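Local atomic coordinates of ectonucleoside triphosphate diphosphohydrolase 4 (Homo sapiens, PDB entry 6WG5), a protein that belongs to the GDA1/CD39 family of enzymes, whose two-lobed fold is related to that of actin and the actin-like ATPases. Residues A[221-226]-A[230-235]; A[185-190]-A[380-385]; A[145-150]-A[165-170]; A[153-156]-A[161-164]. All blocks are in the same frame, centred on the assembly; numbering follows the deposited sequence.

Contact 1 (A[221-226]-A[230-235])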
loop_
_atom_site.group_PDB
_atom_site.type_symbol
_atom_site.label_atom_id
_atom_site.label_comp_id
_atom_site.label_asym_id
_atom_site.label_seq_id
_atom_site.Cartn_x
_atom_site.Cartn_y
_atom_site.Cartn_z
ATOM N N GLY A 221 5.538 -9.552 1.874
ATOM C CA GLY A 221 4.332 -9.076 1.235
ATOM C C GLY A 221 3.669 -7.984 2.045
ATOM O O GLY A 221 3.993 -7.748 3.209
ATOM N N ILE A 222 2.722 -7.298 1.410
ATOM C CA ILE A 222 1.999 -6.206 2.049
ATOM C C ILE A 222 0.504 -6.455 1.907
ATOM O O ILE A 222 0.019 -6.776 0.816
ATOM C CB ILE A 222 2.389 -4.832 1.468
ATOM C CG1 ILE A 222 2.323 -4.844 -0.056
ATOM C CG2 ILE A 222 3.788 -4.454 1.935
ATOM C CD1 ILE A 222 2.650 -3.502 -0.705
ATOM N N LEU A 223 -0.210 -6.338 3.020
ATOM C CA LEU A 223 -1.664 -6.325 3.057
ATOM C C LEU A 223 -2.108 -4.951 3.536
ATOM O O LEU A 223 -1.614 -4.461 4.557
ATOM C CB LEU A 223 -2.201 -7.410 3.991
ATOM C CG LEU A 223 -2.247 -8.829 3.440
ATOM C CD1 LEU A 223 -2.110 -9.836 4.564
ATOM C CD2 LEU A 223 -3.552 -9.041 2.695
ATOM N N ASP A 224 -3.025 -4.329 2.801
ATOM C CA ASP A 224 -3.490 -2.990 3.141
ATOM C C ASP A 224 -4.998 -2.937 2.972
ATOM O O ASP A 224 -5.506 -3.098 1.858
ATOM C CB ASP A 224 -2.812 -1.932 2.265
ATOM C CG ASP A 224 -2.849 -0.550 2.889
ATOM O OD1 ASP A 224 -3.742 -0.294 3.720
ATOM O OD2 ASP A 224 -1.981 0.281 2.547
ATOM N N MET A 225 -5.709 -2.717 4.070
ATOM C CA MET A 225 -7.158 -2.566 4.057
ATOM C C MET A 225 -7.479 -1.125 4.426
ATOM O O MET A 225 -7.340 -0.728 5.590
ATOM C CB MET A 225 -7.826 -3.547 5.021
ATOM C CG MET A 225 -9.343 -3.414 5.076
ATOM S SD MET A 225 -10.122 -4.624 6.159
ATOM C CE MET A 225 -9.857 -6.137 5.242
ATOM N N GLY A 226 -7.895 -0.345 3.439
ATOM C CA GLY A 226 -8.298 1.028 3.651
ATOM C C GLY A 226 -9.760 1.121 4.019
ATOM O O GLY A 226 -10.398 0.138 4.404
ATOM N N THR A 230 -9.258 -2.879 -0.331
ATOM C CA THR A 230 -8.264 -3.768 0.249
ATOM C C THR A 230 -7.260 -4.123 -0.837
ATOM O O THR A 230 -7.650 -4.495 -1.949
ATOM C CB THR A 230 -8.913 -5.033 0.818
ATOM O OG1 THR A 230 -9.792 -4.678 1.893
ATOM C CG2 THR A 230 -7.854 -6.005 1.333
ATOM N N GLN A 231 -5.977 -4.000 -0.520
ATOM C CA GLN A 231 -4.906 -4.264 -1.469
ATOM C C GLN A 231 -3.980 -5.333 -0.910
ATOM O O GLN A 231 -3.737 -5.390 0.300
ATOM C CB GLN A 231 -4.107 -2.992 -1.777
ATOM C CG GLN A 231 -3.169 -3.137 -2.971
ATOM C CD GLN A 231 -2.207 -1.970 -3.113
ATOM O OE1 GLN A 231 -1.408 -1.694 -2.216
ATOM N NE2 GLN A 231 -2.282 -1.278 -4.245
ATOM N N ILE A 232 -3.466 -6.177 -1.800
ATOM C CA ILE A 232 -2.535 -7.239 -1.437
ATOM C C ILE A 232 -1.450 -7.302 -2.499
ATOM O O ILE A 232 -1.737 -7.246 -3.700
ATOM C CB ILE A 232 -3.252 -8.601 -1.298
ATOM C CG1 ILE A 232 -2.247 -9.698 -0.949
ATOM C CG2 ILE A 232 -3.991 -8.948 -2.579
ATOM C CD1 ILE A 232 -2.887 -11.020 -0.560
ATOM N N ALA A 233 -0.199 -7.414 -2.056
ATOM C CA ALA A 233 0.925 -7.523 -2.976
ATOM C C ALA A 233 1.986 -8.427 -2.367
ATOM O O ALA A 233 2.342 -8.263 -1.196
ATOM C CB ALA A 233 1.520 -6.148 -3.293
ATOM N N TYR A 234 2.492 -9.368 -3.161
ATOM C CA TYR A 234 3.552 -10.245 -2.688
ATOM C C TYR A 234 4.292 -10.847 -3.873
ATOM O O TYR A 234 3.809 -10.837 -5.007
ATOM C CB TYR A 234 3.002 -11.352 -1.783
ATOM C CG TYR A 234 1.883 -12.160 -2.393
ATOM C CD1 TYR A 234 2.143 -13.340 -3.075
ATOM C CD2 TYR A 234 0.565 -11.750 -2.274
ATOM C CE1 TYR A 234 1.119 -14.085 -3.625
ATOM C CE2 TYR A 234 -0.464 -12.486 -2.819
ATOM C CZ TYR A 234 -0.183 -13.651 -3.493
ATOM O OH TYR A 234 -1.217 -14.381 -4.036
ATOM N N GLU A 235 5.478 -11.372 -3.584
ATOM C CA GLU A 235 6.304 -12.000 -4.600
ATOM C C GLU A 235 5.843 -13.428 -4.848
ATOM O O GLU A 235 5.449 -14.140 -3.921
ATOM C CB GLU A 235 7.772 -11.999 -4.170
ATOM C CG GLU A 235 8.707 -12.689 -5.155
ATOM C CD GLU A 235 10.131 -12.790 -4.644
ATOM O OE1 GLU A 235 10.411 -12.271 -3.543
ATOM O OE2 GLU A 235 10.970 -13.397 -5.346
#
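The beta hairpin that joins Ile222 to Ala233 and Asp224 to Gln231 lies in the middle of a six-stranded mixed sheet, of the kind expected in the actin-like ATPase superfamily. Strands 221-225 and 230-235 run antiparallel at 175°, with their axes 4.6 Å apart at the nearest point. Two hydrogen-bonded pairs hold them: Ile222 N to Ala233 O is 2.8 Å, with the return bond from Ala233 N to Ile222 O, and Asp224 N and Gln231 N likewise each reach the other residue's carbonyl oxygen. Side chains alternate between the two faces. Ile222 and Ala233 share one of them, where CG1 of Ile222 lies 3.6 Å from Ala233 CB and helix 172-186 packs on Ile222. On the opposite face Leu223 and Ile232 run alongside each other in the same direction, Leu223 CD2 being 3.9 Å from Ile232 CD1; helix 436-456 adds to this layer through Leu223 and Met225. Asp224 turns its carboxylate to Ser385, whose OG bonds to OD1. At the turn end, the Met225 chain bends at its third torsion (-69°) and brings CE to 3.7 Å from Thr230 OG1, an oxygen hydrogen-bonded to Phe281 O.

Contact 2 (A[185-190]-A[380-385]); sequences FVLGRF and EFYGFS
Arg189 and Glu380 reach for each other from opposite directions and meet end-on, two nitrogens to two oxygens. The pairing is uneven. NH1 of Arg189 lies 2.7 Å from OE2 of Glu380, whereas NH2 of Arg189 stands 3.3 Å from OE1 of Glu380 on a straighter line, with 172° at the hydrogen. Guanidinium and carboxylate are far from coplanar, their planes 45° apart, and both oxygens of Glu380 are approached from above the carboxylate plane. A bend at the second torsion of Arg189 (-55°) turns the chain so that its end faces the acid. Arg218 joins the cluster twice: it forms a second salt bridge with OE2 of Glu380, and its carbonyl oxygen accepts from NH1 of Arg189. Sharing one carboxylate between two arginines would be expected to steady the negative charge of Glu380.

The basic residue follows directly on a Schellman motif. Gly188 leaves the helical conformation with positive phi, and its N bonds back to Phe185 O at 2.8 Å, closing helix 172-186. The acidic partner belongs to the segment of strand 381-385, which runs parallel to strand 221-225, so the salt bridge ties the C-terminal end of helix 172-186 to an inner strand of the sheet.

Beside it, Leu187 and Tyr382 also converge from opposite directions, their contact wholly apolar but for the phenol oxygen. CD1 of Leu187 approaches the ring obliquely, 3.8 Å from CE2 of Tyr382, while CD2 of Leu187 comes equally near, 3.8 Å, to the OH of Tyr382. Ile183, one helical turn earlier, also packs on this tyrosine.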
loop_
_atom_site.group_PDB
_atom_site.type_symbol
_atom_site.label_atom_id
_atom_site.label_comp_id
_atom_site.label_asym_id
_atom_site.label_seq_id
_atom_site.Cartn_x
_atom_site.Cartn_y
_atom_site.Cartn_z
ATOM N N PHE A 185 12.838 -2.562 0.354
ATOM C CA PHE A 185 14.106 -1.849 0.283
ATOM C C PHE A 185 14.576 -1.435 1.672
ATOM O O PHE A 185 15.708 -1.735 2.069
ATOM C CB PHE A 185 13.970 -0.634 -0.629
ATOM C CG PHE A 185 15.244 0.131 -0.798
ATOM C CD1 PHE A 185 16.301 -0.412 -1.506
ATOM C CD2 PHE A 185 15.387 1.392 -0.247
ATOM C CE1 PHE A 185 17.477 0.287 -1.664
ATOM C CE2 PHE A 185 16.560 2.096 -0.403
ATOM C CZ PHE A 185 17.609 1.543 -1.113
ATOM N N VAL A 186 13.718 -0.747 2.430
ATOM C CA VAL A 186 14.108 -0.313 3.770
ATOM C C VAL A 186 14.378 -1.514 4.663
ATOM O O VAL A 186 15.232 -1.453 5.555
ATOM C CB VAL A 186 13.034 0.613 4.380
ATOM C CG1 VAL A 186 12.878 1.873 3.544
ATOM C CG2 VAL A 186 11.699 -0.108 4.514
ATOM N N LEU A 187 13.666 -2.620 4.443
ATOM C CA LEU A 187 13.927 -3.842 5.195
ATOM C C LEU A 187 15.203 -4.545 4.750
ATOM O O LEU A 187 15.586 -5.541 5.372
ATOM C CB LEU A 187 12.742 -4.802 5.066
ATOM C CG LEU A 187 11.430 -4.373 5.730
ATOM C CD1 LEU A 187 10.366 -5.435 5.516
ATOM C CD2 LEU A 187 11.614 -4.108 7.215
ATOM N N GLY A 188 15.859 -4.062 3.696
ATOM C CA GLY A 188 17.117 -4.633 3.264
ATOM C C GLY A 188 17.005 -5.910 2.467
ATOM O O GLY A 188 18.001 -6.628 2.328
ATOM N N ARG A 189 15.827 -6.218 1.927
ATOM C CA ARG A 189 15.619 -7.480 1.229
ATOM C C ARG A 189 16.227 -7.501 -0.164
ATOM O O ARG A 189 16.285 -8.571 -0.778
ATOM C CB ARG A 189 14.122 -7.783 1.144
ATOM C CG ARG A 189 13.418 -7.748 2.494
ATOM C CD ARG A 189 14.076 -8.688 3.494
ATOM N NE ARG A 189 13.477 -8.585 4.819
ATOM C CZ ARG A 189 12.434 -9.297 5.234
ATOM N NH1 ARG A 189 11.857 -10.174 4.427
ATOM N NH2 ARG A 189 11.967 -9.127 6.462
ATOM N N PHE A 190 16.674 -6.358 -0.676
ATOM C CA PHE A 190 17.410 -6.305 -1.930
ATOM C C PHE A 190 18.917 -6.265 -1.715
ATOM O O PHE A 190 19.671 -6.290 -2.693
ATOM C CB PHE A 190 16.958 -5.094 -2.750
ATOM C CG PHE A 190 15.483 -5.076 -3.027
ATOM C CD1 PHE A 190 14.830 -6.219 -3.461
ATOM C CD2 PHE A 190 14.743 -3.921 -2.838
ATOM C CE1 PHE A 190 13.473 -6.206 -3.714
ATOM C CE2 PHE A 190 13.385 -3.904 -3.089
ATOM C CZ PHE A 190 12.750 -5.047 -3.529
ATOM N N GLU A 380 6.110 -14.183 4.694
ATOM C CA GLU A 380 5.836 -13.192 5.725
ATOM C C GLU A 380 5.106 -12.021 5.083
ATOM O O GLU A 380 5.323 -11.706 3.910
ATOM C CB GLU A 380 7.119 -12.713 6.417
ATOM C CG GLU A 380 8.115 -12.037 5.490
ATOM C CD GLU A 380 9.413 -11.675 6.189
ATOM O OE1 GLU A 380 9.360 -10.934 7.195
ATOM O OE2 GLU A 380 10.485 -12.136 5.734
ATOM N N PHE A 381 4.235 -11.386 5.866
ATOM C CA PHE A 381 3.432 -10.269 5.393
ATOM C C PHE A 381 3.393 -9.180 6.451
ATOM O O PHE A 381 3.459 -9.454 7.652
ATOM C CB PHE A 381 1.994 -10.696 5.067
ATOM C CG PHE A 381 1.842 -11.367 3.733
ATOM C CD1 PHE A 381 1.329 -10.671 2.649
ATOM C CD2 PHE A 381 2.204 -12.692 3.562
ATOM C CE1 PHE A 381 1.181 -11.285 1.418
ATOM C CE2 PHE A 381 2.058 -13.311 2.334
ATOM C CZ PHE A 381 1.547 -12.606 1.261
ATOM N N TYR A 382 3.282 -7.937 5.989
ATOM C CA TYR A 382 2.954 -6.800 6.836
ATOM C C TYR A 382 1.509 -6.394 6.586
ATOM O O TYR A 382 1.045 -6.399 5.439
ATOM C CB TYR A 382 3.880 -5.613 6.563
ATOM C CG TYR A 382 5.210 -5.684 7.276
ATOM C CD1 TYR A 382 5.495 -4.841 8.342
ATOM C CD2 TYR A 382 6.180 -6.594 6.883
ATOM C CE1 TYR A 382 6.712 -4.903 8.995
ATOM C CE2 TYR A 382 7.398 -6.664 7.532
ATOM C CZ TYR A 382 7.659 -5.817 8.587
ATOM O OH TYR A 382 8.874 -5.886 9.233
ATOM N N GLY A 383 0.800 -6.047 7.657
ATOM C CA GLY A 383 -0.579 -5.594 7.574
ATOM C C GLY A 383 -0.674 -4.128 7.962
ATOM O O GLY A 383 -0.230 -3.733 9.042
ATOM N N PHE A 384 -1.255 -3.335 7.070
ATOM C CA PHE A 384 -1.349 -1.894 7.250
ATOM C C PHE A 384 -2.808 -1.466 7.360
ATOM O O PHE A 384 -3.733 -2.240 7.105
ATOM C CB PHE A 384 -0.666 -1.154 6.096
ATOM C CG PHE A 384 0.816 -1.384 6.026
ATOM C CD1 PHE A 384 1.673 -0.728 6.893
ATOM C CD2 PHE A 384 1.353 -2.255 5.093
ATOM C CE1 PHE A 384 3.039 -0.938 6.831
ATOM C CE2 PHE A 384 2.713 -2.468 5.028
ATOM C CZ PHE A 384 3.558 -1.809 5.898
ATOM N N SER A 385 -2.994 -0.206 7.755
ATOM C CA SER A 385 -4.312 0.428 7.862
ATOM C C SER A 385 -5.177 -0.391 8.815
ATOM O O SER A 385 -4.760 -0.600 9.966
ATOM C CB SER A 385 -4.873 0.620 6.453
ATOM O OG SER A 385 -4.120 1.585 5.743
#

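Contact 3 (A[145-150]-A[165-170]); sequences AILEDL and SHAEVI
Leu147 and Ala167 are the points of nearest backbone approach between helix 145-150 and strand 167-169, their CA atoms 6.1 Å apart, where the two elements run nearly antiparallel at 164° with their axes 8.6 Å apart. Almost all of the contact passes through one methyl group. Leu147 sets CG beside its own backbone N, opposite the carbonyl carbon (first torsion -50°), and its CD2 then comes down against the strand. There it rests on the peptide link between Ala167 and Glu168, 4.2 Å from Ala167 C and 4.1 Å from Glu168 N, so that main chain supplies much of the surface it touches.

These elements form part of a beta-alpha-beta crossover: strand 127-131 leads through helix 140-157 to strand 167-169, which pairs in parallel with 127-131. Glu168 contributes to that pairing through backbone hydrogen bonds with Ile129 and Cys131, while its side chain starts away from the helix.

Two further methyls take up the flanks of the leucine. CB of Ala167 lies 4.4 Å from Leu147 CD2, and CG2 of Val169 lies 4.2 Å from the same carbon, with the leucine and valine side chains crossing at about a right angle. Beyond the pair, Leu151 packs on Ala167 one helical turn further along, and Met135 and Gln143 pack on Val169.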
loop_
_atom_site.group_PDB
_atom_site.type_symbol
_atom_site.label_atom_id
_atom_site.label_comp_id
_atom_site.label_asym_id
_atom_site.label_seq_id
_atom_site.Cartn_x
_atom_site.Cartn_y
_atom_site.Cartn_z
ATOM N N ALA A 145 -4.100 16.342 -21.450
ATOM C CA ALA A 145 -4.013 17.798 -21.418
ATOM C C ALA A 145 -3.173 18.274 -20.241
ATOM O O ALA A 145 -2.356 19.192 -20.380
ATOM C CB ALA A 145 -5.415 18.403 -21.352
ATOM N N ILE A 146 -3.358 17.658 -19.072
ATOM C CA ILE A 146 -2.642 18.089 -17.875
ATOM C C ILE A 146 -1.158 17.763 -17.994
ATOM O O ILE A 146 -0.298 18.612 -17.727
ATOM C CB ILE A 146 -3.271 17.445 -16.625
ATOM C CG1 ILE A 146 -4.647 18.065 -16.363
ATOM C CG2 ILE A 146 -2.359 17.604 -15.407
ATOM C CD1 ILE A 146 -5.467 17.342 -15.317
ATOM N N LEU A 147 -0.833 16.528 -18.384
ATOM C CA LEU A 147 0.568 16.143 -18.525
ATOM C C LEU A 147 1.302 17.085 -19.470
ATOM O O LEU A 147 2.444 17.479 -19.205
ATOM C CB LEU A 147 0.678 14.705 -19.034
ATOM C CG LEU A 147 -0.134 13.620 -18.326
ATOM C CD1 LEU A 147 -0.015 12.310 -19.090
ATOM C CD2 LEU A 147 0.313 13.445 -16.885
ATOM N N GLU A 148 0.659 17.455 -20.579
ATOM C CA GLU A 148 1.326 18.276 -21.585
ATOM C C GLU A 148 1.608 19.679 -21.062
ATOM O O GLU A 148 2.656 20.259 -21.367
ATOM C CB GLU A 148 0.482 18.327 -22.856
ATOM C CG GLU A 148 0.981 17.393 -23.949
ATOM C CD GLU A 148 -0.052 17.145 -25.030
ATOM O OE1 GLU A 148 -1.262 17.256 -24.738
ATOM O OE2 GLU A 148 0.345 16.841 -26.175
ATOM N N ASP A 149 0.691 20.246 -20.275
ATOM C CA ASP A 149 0.948 21.561 -19.696
ATOM C C ASP A 149 2.138 21.509 -18.747
ATOM O O ASP A 149 2.949 22.441 -18.703
ATOM C CB ASP A 149 -0.296 22.075 -18.972
ATOM C CG ASP A 149 -0.176 23.540 -18.583
ATOM O OD1 ASP A 149 0.569 24.278 -19.263
ATOM O OD2 ASP A 149 -0.826 23.954 -17.602
ATOM N N LEU A 150 2.261 20.424 -17.979
ATOM C CA LEU A 150 3.435 20.242 -17.132
ATOM C C LEU A 150 4.693 20.054 -17.968
ATOM O O LEU A 150 5.749 20.614 -17.651
ATOM C CB LEU A 150 3.231 19.042 -16.207
ATOM C CG LEU A 150 2.170 19.183 -15.116
ATOM C CD1 LEU A 150 1.833 17.824 -14.526
ATOM C CD2 LEU A 150 2.645 20.129 -14.028
ATOM N N SER A 165 8.385 10.943 -20.511
ATOM C CA SER A 165 8.238 9.780 -19.645
ATOM C C SER A 165 8.226 10.146 -18.166
ATOM O O SER A 165 7.799 9.329 -17.344
ATOM C CB SER A 165 9.364 8.781 -19.914
ATOM O OG SER A 165 10.630 9.417 -19.892
ATOM N N HIS A 166 8.678 11.350 -17.808
ATOM C CA HIS A 166 8.777 11.731 -16.404
ATOM C C HIS A 166 7.437 12.138 -15.806
ATOM O O HIS A 166 7.288 12.105 -14.580
ATOM C CB HIS A 166 9.783 12.874 -16.247
ATOM C CG HIS A 166 11.201 12.470 -16.515
ATOM N ND1 HIS A 166 12.214 12.654 -15.599
ATOM C CD2 HIS A 166 11.774 11.888 -17.595
ATOM C CE1 HIS A 166 13.349 12.205 -16.104
ATOM N NE2 HIS A 166 13.109 11.734 -17.315
ATOM N N ALA A 167 6.468 12.523 -16.631
ATOM C CA ALA A 167 5.121 12.850 -16.180
ATOM C C ALA A 167 4.179 11.764 -16.679
ATOM O O ALA A 167 4.097 11.518 -17.888
ATOM C CB ALA A 167 4.687 14.223 -16.690
ATOM N N GLU A 168 3.470 11.120 -15.756
ATOM C CA GLU A 168 2.713 9.927 -16.099
ATOM C C GLU A 168 1.628 9.690 -15.060
ATOM O O GLU A 168 1.786 10.030 -13.884
ATOM C CB GLU A 168 3.643 8.710 -16.195
ATOM C CG GLU A 168 2.946 7.366 -16.350
ATOM C CD GLU A 168 3.914 6.203 -16.264
ATOM O OE1 GLU A 168 3.518 5.069 -16.612
ATOM O OE2 GLU A 168 5.070 6.424 -15.842
ATOM N N VAL A 169 0.524 9.104 -15.514
ATOM C CA VAL A 169 -0.530 8.603 -14.640
ATOM C C VAL A 169 -0.284 7.112 -14.461
ATOM O O VAL A 169 -0.480 6.325 -15.394
ATOM C CB VAL A 169 -1.925 8.871 -15.221
ATOM C CG1 VAL A 169 -3.005 8.305 -14.304
ATOM C CG2 VAL A 169 -2.133 10.360 -15.442
ATOM N N ILE A 170 0.141 6.717 -13.265
ATOM C CA ILE A 170 0.470 5.321 -13.001
ATOM C C ILE A 170 -0.799 4.559 -12.644
ATOM O O ILE A 170 -1.750 5.114 -12.083
ATOM C CB ILE A 170 1.530 5.209 -11.887
ATOM C CG1 ILE A 170 0.990 5.759 -10.561
ATOM C CG2 ILE A 170 2.801 5.950 -12.297
ATOM C CD1 ILE A 170 1.889 5.477 -9.370
#

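Contact 4 (A[153-156]-A[161-164]); sequences DIPV and LFSD
The phenyl ring of Phe162 meets Pro155 at its edge and Ile154 along the ring atoms CD1, CE1 and CZ. Near the ring plane, CD of Pro155 sits 4.4 Å from CD1 of Phe162, a loose edge contact. The isoleucine comes closer, at an oblique angle to the ring. Its CD1 is 3.7 Å from CE1 of Phe162 and 3.9 Å from CZ of the same ring, and its CG2 is 4.0 Å from CD1 of Phe162. Two branches of Ile154 thus follow one side of the ring from its base toward its tip. The first torsion of Phe162 (-162°) sends CG away from the backbone N and carries the ring across to the helix.

The helix concerned, 140-157, is the connecting helix of a beta-alpha-beta unit, and residues 161-164 belong to the loop by which it returns to strand 167-169. Here the helix is kinked: proline has no amide hydrogen to give to the preceding turn, and Val156 N makes no bond to that turn either, holding only weakly to Asp153 O at 3.4 Å. The same Pro155 that interrupts the bonding lends its CD to the ring edge. Leu151 on the helix, and Leu127 and Ile129 on strand 127-131, also pack on Phe162, placing the aromatic ring between helix and sheet.

Everything exchanged across this contact is carbon against carbon. Its hold therefore rests on shape and on the removal of apolar surface from water, and it fixes no precise direction in the way a polar bond would.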
loop_
_atom_site.group_PDB
_atom_site.type_symbol
_atom_site.label_atom_id
_atom_site.label_comp_id
_atom_site.label_asym_id
_atom_site.label_seq_id
_atom_site.Cartn_x
_atom_site.Cartn_y
_atom_site.Cartn_z
ATOM N N ASP A 153 5.691 23.412 -19.800
ATOM C CA ASP A 153 5.879 24.575 -18.940
ATOM C C ASP A 153 7.039 24.428 -17.964
ATOM O O ASP A 153 7.797 25.381 -17.768
ATOM C CB ASP A 153 4.591 24.852 -18.155
ATOM C CG ASP A 153 4.572 26.233 -17.529
ATOM O OD1 ASP A 153 3.566 26.955 -17.711
ATOM O OD2 ASP A 153 5.557 26.601 -16.855
ATOM N N ILE A 154 7.195 23.257 -17.346
ATOM C CA ILE A 154 8.220 23.095 -16.313
ATOM C C ILE A 154 9.625 23.305 -16.866
ATOM O O ILE A 154 10.402 24.050 -16.246
ATOM C CB ILE A 154 8.059 21.727 -15.624
ATOM C CG1 ILE A 154 6.793 21.726 -14.764
ATOM C CG2 ILE A 154 9.287 21.386 -14.777
ATOM C CD1 ILE A 154 6.391 20.355 -14.267
ATOM N N PRO A 155 10.023 22.692 -17.984
ATOM C CA PRO A 155 11.423 22.818 -18.430
ATOM C C PRO A 155 11.917 24.250 -18.533
ATOM O O PRO A 155 13.115 24.497 -18.346
ATOM C CB PRO A 155 11.410 22.127 -19.801
ATOM C CG PRO A 155 10.289 21.154 -19.721
ATOM C CD PRO A 155 9.241 21.809 -18.867
ATOM N N VAL A 156 11.032 25.205 -18.826
ATOM C CA VAL A 156 11.457 26.596 -18.949
ATOM C C VAL A 156 11.766 27.184 -17.578
ATOM O O VAL A 156 12.713 27.965 -17.423
ATOM C CB VAL A 156 10.381 27.415 -19.687
ATOM C CG1 VAL A 156 10.775 28.887 -19.756
ATOM C CG2 VAL A 156 10.154 26.855 -21.084
ATOM N N LEU A 161 15.893 17.403 -14.883
ATOM C CA LEU A 161 15.690 16.477 -15.994
ATOM C C LEU A 161 14.219 16.088 -16.042
ATOM O O LEU A 161 13.739 15.344 -15.181
ATOM C CB LEU A 161 16.569 15.239 -15.838
ATOM C CG LEU A 161 18.085 15.424 -15.831
ATOM C CD1 LEU A 161 18.760 14.090 -15.551
ATOM C CD2 LEU A 161 18.578 16.004 -17.147
ATOM N N PHE A 162 13.500 16.588 -17.043
ATOM C CA PHE A 162 12.061 16.378 -17.139
ATOM C C PHE A 162 11.700 16.156 -18.600
ATOM O O PHE A 162 11.906 17.044 -19.432
ATOM C CB PHE A 162 11.299 17.575 -16.560
ATOM C CG PHE A 162 9.869 17.278 -16.217
ATOM C CD1 PHE A 162 8.837 17.959 -16.841
ATOM C CD2 PHE A 162 9.556 16.319 -15.269
ATOM C CE1 PHE A 162 7.521 17.689 -16.524
ATOM C CE2 PHE A 162 8.242 16.044 -14.950
ATOM C CZ PHE A 162 7.223 16.730 -15.578
ATOM N N SER A 163 11.167 14.975 -18.904
ATOM C CA SER A 163 10.814 14.589 -20.263
ATOM C C SER A 163 9.407 14.000 -20.267
ATOM O O SER A 163 8.731 13.936 -19.236
ATOM C CB SER A 163 11.824 13.584 -20.830
ATOM O OG SER A 163 13.134 14.125 -20.830
ATOM N N ASP A 164 8.971 13.562 -21.450
ATOM C CA ASP A 164 7.633 12.994 -21.597
ATOM C C ASP A 164 7.409 11.847 -20.619
ATOM O O ASP A 164 6.366 11.768 -19.960
ATOM C CB ASP A 164 7.429 12.521 -23.037
ATOM C CG ASP A 164 6.147 11.730 -23.217
ATOM O OD1 ASP A 164 5.130 12.086 -22.584
ATOM O OD2 ASP A 164 6.158 10.748 -23.989
#

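Overall arrangement
Contacts 1 and 2 belong to the chain's interior and share one sheet: strands 221-225 and 381-385 are neighbours in it, joined by probable backbone bonds such as Leu223 N to Tyr382 O. Contacts 3 and 4 lie further out, their centres about 23 and 29 Å from that of the chain, and both use helix 140-157, with Phe162 of contact 4 packing on Ala167 of contact 3. Chemistry follows place. The central hairpin is held by main-chain bonds, contact 2 adds a salt bridge whose arginine is buried, and the two outer contacts are apolar, contact 4 purely between carbons and contact 3 with a methyl resting partly on a peptide group. Helix 172-186 follows strand 167-169 and leads into contact 2.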